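Local coordinates for protein Two-component system sensor histidine kinase (PDB 3OTT) that probably acts as a membrane-bound histidine kinase that senses saccharides and adjusts transcription, the part described here being its extracellular propeller and sandwich region, at residues Val69-Asp72 / Asn73-Tyr77; Ala640-Asn644 / Asn645-Ser649; Val656-Ile659 / Arg660-Asn663; Ser715-Tyr719 / Gly720-Leu724. All blocks are in the same frame, centred on the assembly; numbering follows the deposited sequence.

From the N terminus, contact 1 (Val69-Tyr77) comes first and closes a beta hairpin between strands 67-71 and 75-79 of a propeller blade. The other three lie far along the chain, in the C-terminal beta-sandwich. Contact 2 (Ala640-Ser649) turns strand 637-643 back into strand 646-648, contact 3 (Val656-Asn663) folds the loop that follows, and contact 4 (Ser715-Leu724) closes the arch leading into strand 720-728. They run in series, with no nesting or crossing. Contacts 2 and 3 touch, Val656 packing on Ile643 and Ile659 beside Ala640. Contact 3 also lies about 7 Å, nearest atoms, from contact 1, where sandwich meets propeller.

Contact 1: residues Val69-Asp72 / Asn73-Tyr77; sequences VIID and NTYLY
Ile71 lays CG1 over one face of the Tyr77 ring, 3.8 Å from the ring centroid in a CH-pi contact. Its chi1 of -65° sets CG1 beside the backbone N and anti to the carbonyl carbon, and the two side chains cross at about a right angle. At the rim of the same ring CB of Tyr75 lies in plane, while the Tyr75 ring itself has its CE2 edge 4.0 Å from OD2 of Asp72. An alanine in place of Tyr77 would probably leave Ile71 CG1 without its aromatic floor and open a gap toward Leu115 of the next blade.

On the sheet's other face Ile70 and Leu76 run side by side, CG1 to CD1 at 3.8 Å. The backbone ladder includes Tyr77 N to Val69 O at 3.0 Å and Ile71 N to Tyr75 O at 3.1 Å. Ile71 O accepts two donors, Tyr75 N at 2.9 Å and Thr74 N at 3.1 Å.

The polar ends of Asp72 and Tyr75 look outward to the second subunit, where Asp72 forms a salt bridge with Arg374 of that subunit and the Tyr75 hydroxyl bonds to its His372. Asn73 turns instead to Ser31 of its own chain. With Thr74 and Tyr75 both facing Ile71, this is a classic beta bulge at the tip of a hairpin in a beta-propeller blade.

Contact 2: residues Ala640-Asn644 / Asn645-Ser649; sequences ALYIN and NQLVS
Ala640 sets its CB against Leu647 CD2 at 3.6 Å. Leu641 follows on the opposite face, its CG beside Val648 CG2; its carbonyl O takes a straight bond from Val648 N at 2.8 Å, but its own N reaches Val648 O through a water that accepts from the one and donates to the other. Tyr642 meets Leu647 directly across: CD2 of the leucine lies over one ring face, toward the rim, and Leu647 CB comes to 3.7 Å from Tyr642 CE2. Beyond the hairpin the Tyr642 hydroxyl bonds to Glu677 and the ring makes a cation-pi contact with Arg711. A serine at Tyr642 would probably strip Leu647 of its aromatic cover and leave both Glu677 and Arg711 without this partner. Ile643 pushes CD1 to 3.5 Å from Val648 CG2, a tight fit made with that methyl held between the backbone N and carbonyl carbon of Val648. Its backbone pairs both ways with Gln646, Ile643 N to Gln646 O at 3.1 Å and Gln646 N to Ile643 O at 2.9 Å. Asn644 then leads, with positive phi, into Asn645: a type I' beta turn closing a tight hairpin, whose second strand edges a sheet of the C-terminal beta-sandwich.

Contact 3: residues Val656-Ile659 / Arg660-Asn663; sequences VPNI and RYTN
Asn658 O is gripped by two hydrogen bonds, from Thr662 OG1 at 2.6 Å and from Tyr661 N at 2.9 Å. The two donors reach it from opposite faces of the carbonyl plane, each well above it. A third bond uses the side chain: Arg660 N donates to Asn658 OD1 at 3.2 Å, which makes an Asx turn. The asparagine CG lies anti to its own N (chi1 -163°), and this carries the amide forward over the turn to meet that N-H.

Packing between flat groups comes next. Asn658 ND2 sits at the edge of the Tyr661 ring, in its plane, 3.9 Å from CD2, with amide and ring planes almost perpendicular. Arg660 runs out extended beside the ring, its CG over one ring face. Farther out the tyrosine hydroxyl oxygen rests 3.1 Å above the guanidinium plane, over its centre. Van der Waals packing adds little: Pro657 CG lies 3.7 Å from the Thr662 OG1 hydroxyl and 4.1 Å from the Thr662 CG2 methyl.

Charged and polar ends find their partners in propeller loops. Arg660 forms a salt bridge with Asp30, the Tyr661 hydroxyl bonds to Glu32, and Asn658 ND2 donates a hydrogen bond to Arg90 O.

The chemistry is therefore mostly polar: backbone and side-chain bonds shape one short 3-10 turn in the sandwich, and that turn holds an arginine and a tyrosine toward acidic propeller residues. The guanidinium is likely to be offset in charge by Asp30, with Glu32 close by, at a joint between the two domains.

Contact 4: residues Ser715-Tyr719 / Gly720-Leu724; sequences SNLSY and GNYQL
Ser718 O receives the hydroxyl of Tyr722 in a 2.6 Å hydrogen bond. The donor lies 25° off the carbonyl plane, and the acceptor in turn sits at the edge of the tyrosine ring, in the ring's own plane. The strand sends this ring back along the chain toward the loop that precedes it: chi1 of -51° places CG beside the backbone N and anti to the carbonyl carbon, and the full length of the phenol then spans the arch between Tyr722 and Ser718.

Leu717 fills the inside of the bend, its CD2 4.3 Å from Tyr722 CZ and its CB 4.2 Å from Tyr722 OH. Both side chains also pack on Leu695 of strand 691-696, and Leu674 of the facing sheet touches Leu717. The loop has a further hold, since Leu717 O accepts from Asn672 ND2.

Tyr719 turns outward, with CG between its backbone N and carbonyl carbon and CB 3.2 Å from Gly720 N. Glycine suits the next position: the phi of 140° is one at which a CB would be jammed against Tyr719 O.

A tyrosine whose hydroxyl bonds to the backbone four residues earlier, with glycine two before it, is the tyrosine corner of Greek-key beta-sandwiches. Here, within the Y_Y_Y domain, it pins the arch that carries the chain from strand 711-714 in one sheet to strand 720-728 in the other.

Contact 1: residues Val69-Asp72 / Asn73-Tyr77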
loop_
_atom_site.group_PDB
_atom_site.type_symbol
_atom_site.label_atom_id
_atom_site.label_comp_id
_atom_site.label_asym_id
_atom_site.label_seq_id
_atom_site.Cartn_x
_atom_site.Cartn_y
_atom_site.Cartn_z
ATOM N N VAL B 69 15.869 -5.501 18.776
ATOM C CA VAL B 69 14.823 -5.038 17.894
ATOM C C VAL B 69 14.275 -3.713 18.405
ATOM O O VAL B 69 14.379 -3.430 19.593
ATOM C CB VAL B 69 13.585 -5.991 17.795
ATOM C CG1 VAL B 69 13.918 -7.152 16.989
ATOM C CG2 VAL B 69 13.042 -6.371 19.152
ATOM N N ILE B 70 13.670 -2.936 17.510
ATOM C CA ILE B 70 13.046 -1.690 17.884
ATOM C C ILE B 70 11.551 -1.973 18.174
ATOM O O ILE B 70 10.875 -2.603 17.343
ATOM C CB ILE B 70 13.231 -0.654 16.759
ATOM C CG1 ILE B 70 14.725 -0.309 16.603
ATOM C CG2 ILE B 70 12.377 0.587 17.004
ATOM C CD1 ILE B 70 15.020 0.761 15.484
ATOM N N ILE B 71 11.057 -1.454 19.310
ATOM C CA ILE B 71 9.700 -1.646 19.791
ATOM C C ILE B 71 9.003 -0.270 19.993
ATOM O O ILE B 71 9.600 0.674 20.506
ATOM C CB ILE B 71 9.731 -2.451 21.171
ATOM C CG1 ILE B 71 10.271 -3.884 21.022
ATOM C CG2 ILE B 71 8.426 -2.458 21.875
ATOM C CD1 ILE B 71 9.623 -4.688 19.952
ATOM N N ASP B 72 7.748 -0.166 19.558
ATOM C CA ASP B 72 6.899 1.043 19.712
ATOM C C ASP B 72 7.528 2.332 19.150
ATOM O O ASP B 72 7.195 3.402 19.597
ATOM C CB ASP B 72 6.419 1.233 21.182
ATOM C CG ASP B 72 5.610 0.009 21.731
ATOM O OD1 ASP B 72 5.187 -0.857 20.902
ATOM O OD2 ASP B 72 5.398 -0.078 22.984
ATOM N N ASN B 73 8.436 2.206 18.175
ATOM C CA ASN B 73 9.071 3.368 17.548
ATOM C C ASN B 73 9.776 4.232 18.620
ATOM O O ASN B 73 9.873 5.459 18.483
ATOM C CB ASN B 73 7.991 4.203 16.857
ATOM C CG ASN B 73 8.538 5.093 15.734
ATOM O OD1 ASN B 73 9.602 4.851 15.155
ATOM N ND2 ASN B 73 7.789 6.142 15.423
ATOM N N THR B 74 10.188 3.615 19.733
ATOM C CA THR B 74 10.862 4.376 20.748
ATOM C C THR B 74 11.853 3.596 21.590
ATOM O O THR B 74 12.684 4.220 22.245
ATOM C CB THR B 74 9.896 5.203 21.650
ATOM O OG1 THR B 74 10.668 6.123 22.424
ATOM C CG2 THR B 74 9.072 4.331 22.621
ATOM N N TYR B 75 11.777 2.258 21.613
ATOM C CA TYR B 75 12.725 1.472 22.456
ATOM C C TYR B 75 13.685 0.609 21.652
ATOM O O TYR B 75 13.363 0.117 20.583
ATOM C CB TYR B 75 12.006 0.547 23.464
ATOM C CG TYR B 75 10.935 1.205 24.311
ATOM C CD1 TYR B 75 11.271 2.037 25.406
ATOM C CD2 TYR B 75 9.588 0.984 24.046
ATOM C CE1 TYR B 75 10.273 2.662 26.161
ATOM C CE2 TYR B 75 8.578 1.625 24.794
ATOM C CZ TYR B 75 8.926 2.443 25.835
ATOM O OH TYR B 75 7.880 2.995 26.556
ATOM N N LEU B 76 14.863 0.402 22.171
ATOM C CA LEU B 76 15.730 -0.651 21.665
ATOM C C LEU B 76 15.693 -1.725 22.737
ATOM O O LEU B 76 16.107 -1.430 23.875
ATOM C CB LEU B 76 17.179 -0.154 21.456
ATOM C CG LEU B 76 17.590 0.601 20.183
ATOM C CD1 LEU B 76 16.483 1.380 19.531
ATOM C CD2 LEU B 76 18.738 1.547 20.475
ATOM N N TYR B 77 15.096 -2.879 22.419
ATOM C CA TYR B 77 15.135 -4.079 23.255
ATOM C C TYR B 77 16.362 -4.851 22.812
ATOM O O TYR B 77 16.488 -5.226 21.638
ATOM C CB TYR B 77 13.854 -4.980 23.055
ATOM C CG TYR B 77 12.643 -4.576 23.874
ATOM C CD1 TYR B 77 12.286 -3.226 24.010
ATOM C CD2 TYR B 77 11.847 -5.538 24.486
ATOM C CE1 TYR B 77 11.175 -2.836 24.794
ATOM C CE2 TYR B 77 10.716 -5.203 25.235
ATOM C CZ TYR B 77 10.384 -3.841 25.406
ATOM O OH TYR B 77 9.273 -3.493 26.176
#

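Contact 2: residues Ala640-Asn644 / Asn645-Ser649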
loop_
_atom_site.group_PDB
_atom_site.type_symbol
_atom_site.label_atom_id
_atom_site.label_comp_id
_atom_site.label_asym_id
_atom_site.label_seq_id
_atom_site.Cartn_x
_atom_site.Cartn_y
_atom_site.Cartn_z
ATOM N N ALA B 640 24.876 15.543 19.160
ATOM C CA ALA B 640 25.578 15.674 20.454
ATOM C C ALA B 640 25.631 17.096 20.993
ATOM O O ALA B 640 25.835 18.043 20.267
ATOM C CB ALA B 640 26.977 15.119 20.339
ATOM N N LEU B 641 25.486 17.227 22.309
ATOM C CA LEU B 641 25.661 18.508 22.956
ATOM C C LEU B 641 26.819 18.401 23.960
ATOM O O LEU B 641 26.834 17.494 24.778
ATOM C CB LEU B 641 24.373 18.899 23.699
ATOM C CG LEU B 641 24.422 20.167 24.586
ATOM C CD1 LEU B 641 24.653 21.404 23.749
ATOM C CD2 LEU B 641 23.148 20.325 25.347
ATOM N N TYR B 642 27.788 19.317 23.879
ATOM C CA TYR B 642 28.851 19.433 24.861
ATOM C C TYR B 642 28.729 20.744 25.622
ATOM O O TYR B 642 28.402 21.811 25.039
ATOM C CB TYR B 642 30.219 19.418 24.185
ATOM C CG TYR B 642 30.585 18.151 23.440
ATOM C CD1 TYR B 642 30.004 17.879 22.206
ATOM C CD2 TYR B 642 31.526 17.258 23.949
ATOM C CE1 TYR B 642 30.324 16.722 21.490
ATOM C CE2 TYR B 642 31.896 16.066 23.220
ATOM C CZ TYR B 642 31.260 15.838 21.986
ATOM O OH TYR B 642 31.499 14.756 21.209
ATOM N N ILE B 643 28.993 20.655 26.921
ATOM C CA ILE B 643 29.094 21.813 27.786
ATOM C C ILE B 643 30.476 21.719 28.424
ATOM O O ILE B 643 30.865 20.652 28.945
ATOM C CB ILE B 643 28.007 21.798 28.871
ATOM C CG1 ILE B 643 26.636 22.032 28.239
ATOM C CG2 ILE B 643 28.353 22.809 30.018
ATOM C CD1 ILE B 643 25.504 21.448 29.025
ATOM N N ASN B 644 31.241 22.813 28.328
ATOM C CA ASN B 644 32.630 22.823 28.778
ATOM C C ASN B 644 33.344 21.633 28.245
ATOM O O ASN B 644 34.176 21.031 28.927
ATOM C CB ASN B 644 32.737 22.844 30.308
ATOM C CG ASN B 644 32.050 24.037 30.896
ATOM O OD1 ASN B 644 32.209 25.161 30.397
ATOM N ND2 ASN B 644 31.235 23.816 31.900
ATOM N N ASN B 645 33.018 21.268 27.018
ATOM C CA ASN B 645 33.832 20.291 26.367
ATOM C C ASN B 645 33.627 18.847 26.885
ATOM O O ASN B 645 34.413 17.949 26.564
ATOM C CB ASN B 645 35.291 20.723 26.476
ATOM C CG ASN B 645 36.112 20.204 25.357
ATOM O OD1 ASN B 645 35.743 20.341 24.182
ATOM N ND2 ASN B 645 37.230 19.552 25.697
ATOM N N GLN B 646 32.532 18.633 27.615
ATOM C CA GLN B 646 32.081 17.306 28.037
ATOM C C GLN B 646 30.733 16.930 27.437
ATOM O O GLN B 646 29.758 17.697 27.509
ATOM C CB GLN B 646 31.907 17.302 29.542
ATOM C CG GLN B 646 33.187 17.590 30.310
ATOM C CD GLN B 646 33.060 17.139 31.729
ATOM O OE1 GLN B 646 33.121 17.955 32.658
ATOM N NE2 GLN B 646 32.843 15.822 31.920
ATOM N N LEU B 647 30.648 15.735 26.878
ATOM C CA LEU B 647 29.419 15.347 26.172
ATOM C C LEU B 647 28.282 15.185 27.218
ATOM O O LEU B 647 28.482 14.557 28.262
ATOM C CB LEU B 647 29.695 14.098 25.378
ATOM C CG LEU B 647 28.675 13.258 24.611
ATOM C CD1 LEU B 647 27.744 12.550 25.528
ATOM C CD2 LEU B 647 27.965 14.117 23.652
ATOM N N VAL B 648 27.126 15.795 26.987
ATOM C CA VAL B 648 26.044 15.717 27.999
ATOM C C VAL B 648 24.697 15.205 27.444
ATOM O O VAL B 648 24.285 15.574 26.327
ATOM C CB VAL B 648 25.794 17.065 28.742
ATOM C CG1 VAL B 648 26.969 17.385 29.733
ATOM C CG2 VAL B 648 25.545 18.218 27.752
ATOM N N SER B 649 23.991 14.396 28.230
ATOM C CA SER B 649 22.693 13.875 27.752
ATOM C C SER B 649 21.836 13.524 28.932
ATOM O O SER B 649 22.340 13.433 30.048
ATOM C CB SER B 649 22.895 12.608 26.867
ATOM O OG SER B 649 23.492 11.573 27.666
HETATM O O HOH W 1 24.323 15.081 23.774
#

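Contact 3: residues Val656-Ile659 / Arg660-Asn663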
loop_
_atom_site.group_PDB
_atom_site.type_symbol
_atom_site.label_atom_id
_atom_site.label_comp_id
_atom_site.label_asym_id
_atom_site.label_seq_id
_atom_site.Cartn_x
_atom_site.Cartn_y
_atom_site.Cartn_z
ATOM N N VAL B 656 19.469 18.432 31.237
ATOM C CA VAL B 656 19.759 18.549 29.834
ATOM C C VAL B 656 18.829 17.639 29.046
ATOM O O VAL B 656 18.593 16.533 29.469
ATOM C CB VAL B 656 21.273 18.272 29.573
ATOM C CG1 VAL B 656 21.482 17.742 28.243
ATOM C CG2 VAL B 656 22.032 19.540 29.698
ATOM N N PRO B 657 18.279 18.109 27.913
ATOM C CA PRO B 657 17.350 17.203 27.195
ATOM C C PRO B 657 18.107 16.433 26.086
ATOM O O PRO B 657 19.330 16.574 25.969
ATOM C CB PRO B 657 16.298 18.169 26.618
ATOM C CG PRO B 657 17.157 19.420 26.282
ATOM C CD PRO B 657 18.289 19.470 27.346
ATOM N N ASN B 658 17.391 15.547 25.371
ATOM C CA ASN B 658 17.941 14.887 24.189
ATOM C C ASN B 658 17.961 15.859 23.060
ATOM O O ASN B 658 16.903 16.215 22.492
ATOM C CB ASN B 658 17.176 13.626 23.773
ATOM C CG ASN B 658 18.030 12.729 22.795
ATOM O OD1 ASN B 658 18.968 13.210 22.160
ATOM N ND2 ASN B 658 17.723 11.465 22.721
ATOM N N ILE B 659 19.190 16.249 22.713
ATOM C CA ILE B 659 19.477 17.289 21.736
ATOM C C ILE B 659 18.864 16.950 20.374
ATOM O O ILE B 659 18.467 17.848 19.635
ATOM C CB ILE B 659 21.006 17.555 21.636
ATOM C CG1 ILE B 659 21.307 18.857 20.887
ATOM C CG2 ILE B 659 21.777 16.377 20.936
ATOM C CD1 ILE B 659 20.781 20.094 21.567
ATOM N N ARG B 660 18.759 15.658 20.044
ATOM C CA ARG B 660 18.206 15.276 18.753
ATOM C C ARG B 660 16.718 15.629 18.608
ATOM O O ARG B 660 16.262 15.833 17.504
ATOM C CB ARG B 660 18.452 13.791 18.533
ATOM C CG ARG B 660 18.026 13.214 17.138
ATOM C CD ARG B 660 17.979 11.671 17.205
ATOM N NE ARG B 660 17.499 11.119 15.940
ATOM C CZ ARG B 660 17.409 9.824 15.645
ATOM N NH1 ARG B 660 17.765 8.898 16.519
ATOM N NH2 ARG B 660 16.976 9.472 14.453
ATOM N N TYR B 661 15.993 15.738 19.739
ATOM C CA TYR B 661 14.535 15.895 19.766
ATOM C C TYR B 661 14.049 17.191 20.397
ATOM O O TYR B 661 12.919 17.247 20.938
ATOM C CB TYR B 661 13.892 14.686 20.481
ATOM C CG TYR B 661 14.084 13.407 19.681
ATOM C CD1 TYR B 661 13.439 13.215 18.433
ATOM C CD2 TYR B 661 14.957 12.422 20.140
ATOM C CE1 TYR B 661 13.668 12.059 17.696
ATOM C CE2 TYR B 661 15.197 11.259 19.405
ATOM C CZ TYR B 661 14.552 11.080 18.200
ATOM O OH TYR B 661 14.839 9.928 17.518
ATOM N N THR B 662 14.906 18.213 20.398
ATOM C CA THR B 662 14.563 19.452 21.059
ATOM C C THR B 662 14.694 20.571 20.087
ATOM O O THR B 662 15.679 20.644 19.367
ATOM C CB THR B 662 15.491 19.784 22.247
ATOM O OG1 THR B 662 15.862 18.584 22.906
ATOM C CG2 THR B 662 14.722 20.577 23.252
ATOM N N ASN B 663 13.699 21.444 20.111
ATOM C CA ASN B 663 13.662 22.686 19.368
ATOM C C ASN B 663 14.139 23.868 20.265
ATOM O O ASN B 663 14.424 24.970 19.774
ATOM C CB ASN B 663 12.197 22.928 18.919
ATOM C CG ASN B 663 11.612 21.751 18.037
ATOM O OD1 ASN B 663 10.459 21.306 18.245
ATOM N ND2 ASN B 663 12.398 21.272 17.058
#

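Contact 4: residues Ser715-Tyr719 / Gly720-Leu724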
loop_
_atom_site.group_PDB
_atom_site.type_symbol
_atom_site.label_atom_id
_atom_site.label_comp_id
_atom_site.label_asym_id
_atom_site.label_seq_id
_atom_site.Cartn_x
_atom_site.Cartn_y
_atom_site.Cartn_z
ATOM N N SER B 715 31.900 30.062 22.581
ATOM C CA SER B 715 32.391 30.225 23.977
ATOM C C SER B 715 31.913 31.545 24.627
ATOM O O SER B 715 31.499 32.477 23.919
ATOM C CB SER B 715 33.903 30.114 23.975
ATOM O OG SER B 715 34.407 31.245 23.304
ATOM N N ASN B 716 31.914 31.593 25.969
ATOM C CA ASN B 716 31.551 32.776 26.737
ATOM C C ASN B 716 30.237 33.450 26.352
ATOM O O ASN B 716 30.188 34.689 26.242
ATOM C CB ASN B 716 32.633 33.851 26.617
ATOM C CG ASN B 716 33.996 33.334 26.865
ATOM O OD1 ASN B 716 34.877 33.485 26.018
ATOM N ND2 ASN B 716 34.206 32.738 28.036
ATOM N N LEU B 717 29.169 32.672 26.172
ATOM C CA LEU B 717 27.917 33.293 25.887
ATOM C C LEU B 717 27.390 33.968 27.131
ATOM O O LEU B 717 27.535 33.429 28.223
ATOM C CB LEU B 717 26.914 32.310 25.310
ATOM C CG LEU B 717 27.407 31.684 23.992
ATOM C CD1 LEU B 717 26.555 30.510 23.624
ATOM C CD2 LEU B 717 27.320 32.769 22.916
ATOM N N SER B 718 26.851 35.190 26.946
ATOM C CA SER B 718 26.124 35.963 27.976
ATOM C C SER B 718 24.665 35.547 28.098
ATOM O O SER B 718 24.069 35.071 27.139
ATOM C CB SER B 718 26.140 37.457 27.611
ATOM O OG SER B 718 27.471 37.925 27.801
ATOM N N TYR B 719 24.054 35.813 29.252
ATOM C CA TYR B 719 22.693 35.400 29.395
ATOM C C TYR B 719 21.865 36.038 28.262
ATOM O O TYR B 719 22.244 37.083 27.709
ATOM C CB TYR B 719 22.164 35.700 30.798
ATOM C CG TYR B 719 21.838 37.167 30.993
ATOM C CD1 TYR B 719 20.532 37.605 31.097
ATOM C CD2 TYR B 719 22.866 38.112 31.006
ATOM C CE1 TYR B 719 20.251 38.962 31.249
ATOM C CE2 TYR B 719 22.619 39.426 31.130
ATOM C CZ TYR B 719 21.318 39.870 31.261
ATOM O OH TYR B 719 21.140 41.231 31.402
ATOM N N GLY B 720 20.763 35.394 27.889
ATOM C CA GLY B 720 19.932 35.879 26.812
ATOM C C GLY B 720 19.412 34.732 25.921
ATOM O O GLY B 720 19.615 33.535 26.198
ATOM N N ASN B 721 18.736 35.146 24.859
ATOM C CA ASN B 721 18.135 34.304 23.882
ATOM C C ASN B 721 18.958 34.290 22.607
ATOM O O ASN B 721 19.379 35.348 22.118
ATOM C CB ASN B 721 16.743 34.830 23.600
ATOM C CG ASN B 721 15.779 34.554 24.754
ATOM O OD1 ASN B 721 15.422 33.414 25.015
ATOM N ND2 ASN B 721 15.325 35.591 25.412
ATOM N N TYR B 722 19.189 33.092 22.084
ATOM C CA TYR B 722 19.908 32.878 20.816
ATOM C C TYR B 722 19.129 31.842 20.006
ATOM O O TYR B 722 18.222 31.175 20.545
ATOM C CB TYR B 722 21.347 32.378 21.041
ATOM C CG TYR B 722 22.130 33.214 22.001
ATOM C CD1 TYR B 722 22.213 32.872 23.363
ATOM C CD2 TYR B 722 22.799 34.351 21.565
ATOM C CE1 TYR B 722 22.930 33.652 24.247
ATOM C CE2 TYR B 722 23.531 35.139 22.446
ATOM C CZ TYR B 722 23.578 34.781 23.768
ATOM O OH TYR B 722 24.283 35.559 24.613
ATOM N N GLN B 723 19.471 31.723 18.732
ATOM C CA GLN B 723 18.862 30.719 17.856
ATOM C C GLN B 723 19.986 30.257 16.934
ATOM O O GLN B 723 20.537 31.072 16.212
ATOM C CB GLN B 723 17.686 31.325 17.061
ATOM C CG GLN B 723 17.027 30.373 16.111
ATOM C CD GLN B 723 15.908 31.008 15.297
ATOM O OE1 GLN B 723 16.167 31.763 14.361
ATOM N NE2 GLN B 723 14.653 30.669 15.625
ATOM N N LEU B 724 20.324 28.966 16.986
ATOM C CA LEU B 724 21.322 28.403 16.120
ATOM C C LEU B 724 20.656 27.952 14.812
ATOM O O LEU B 724 19.713 27.145 14.812
ATOM C CB LEU B 724 21.847 27.159 16.782
ATOM C CG LEU B 724 23.265 26.681 16.692
ATOM C CD1 LEU B 724 23.269 25.158 16.762
ATOM C CD2 LEU B 724 24.124 27.269 15.561
#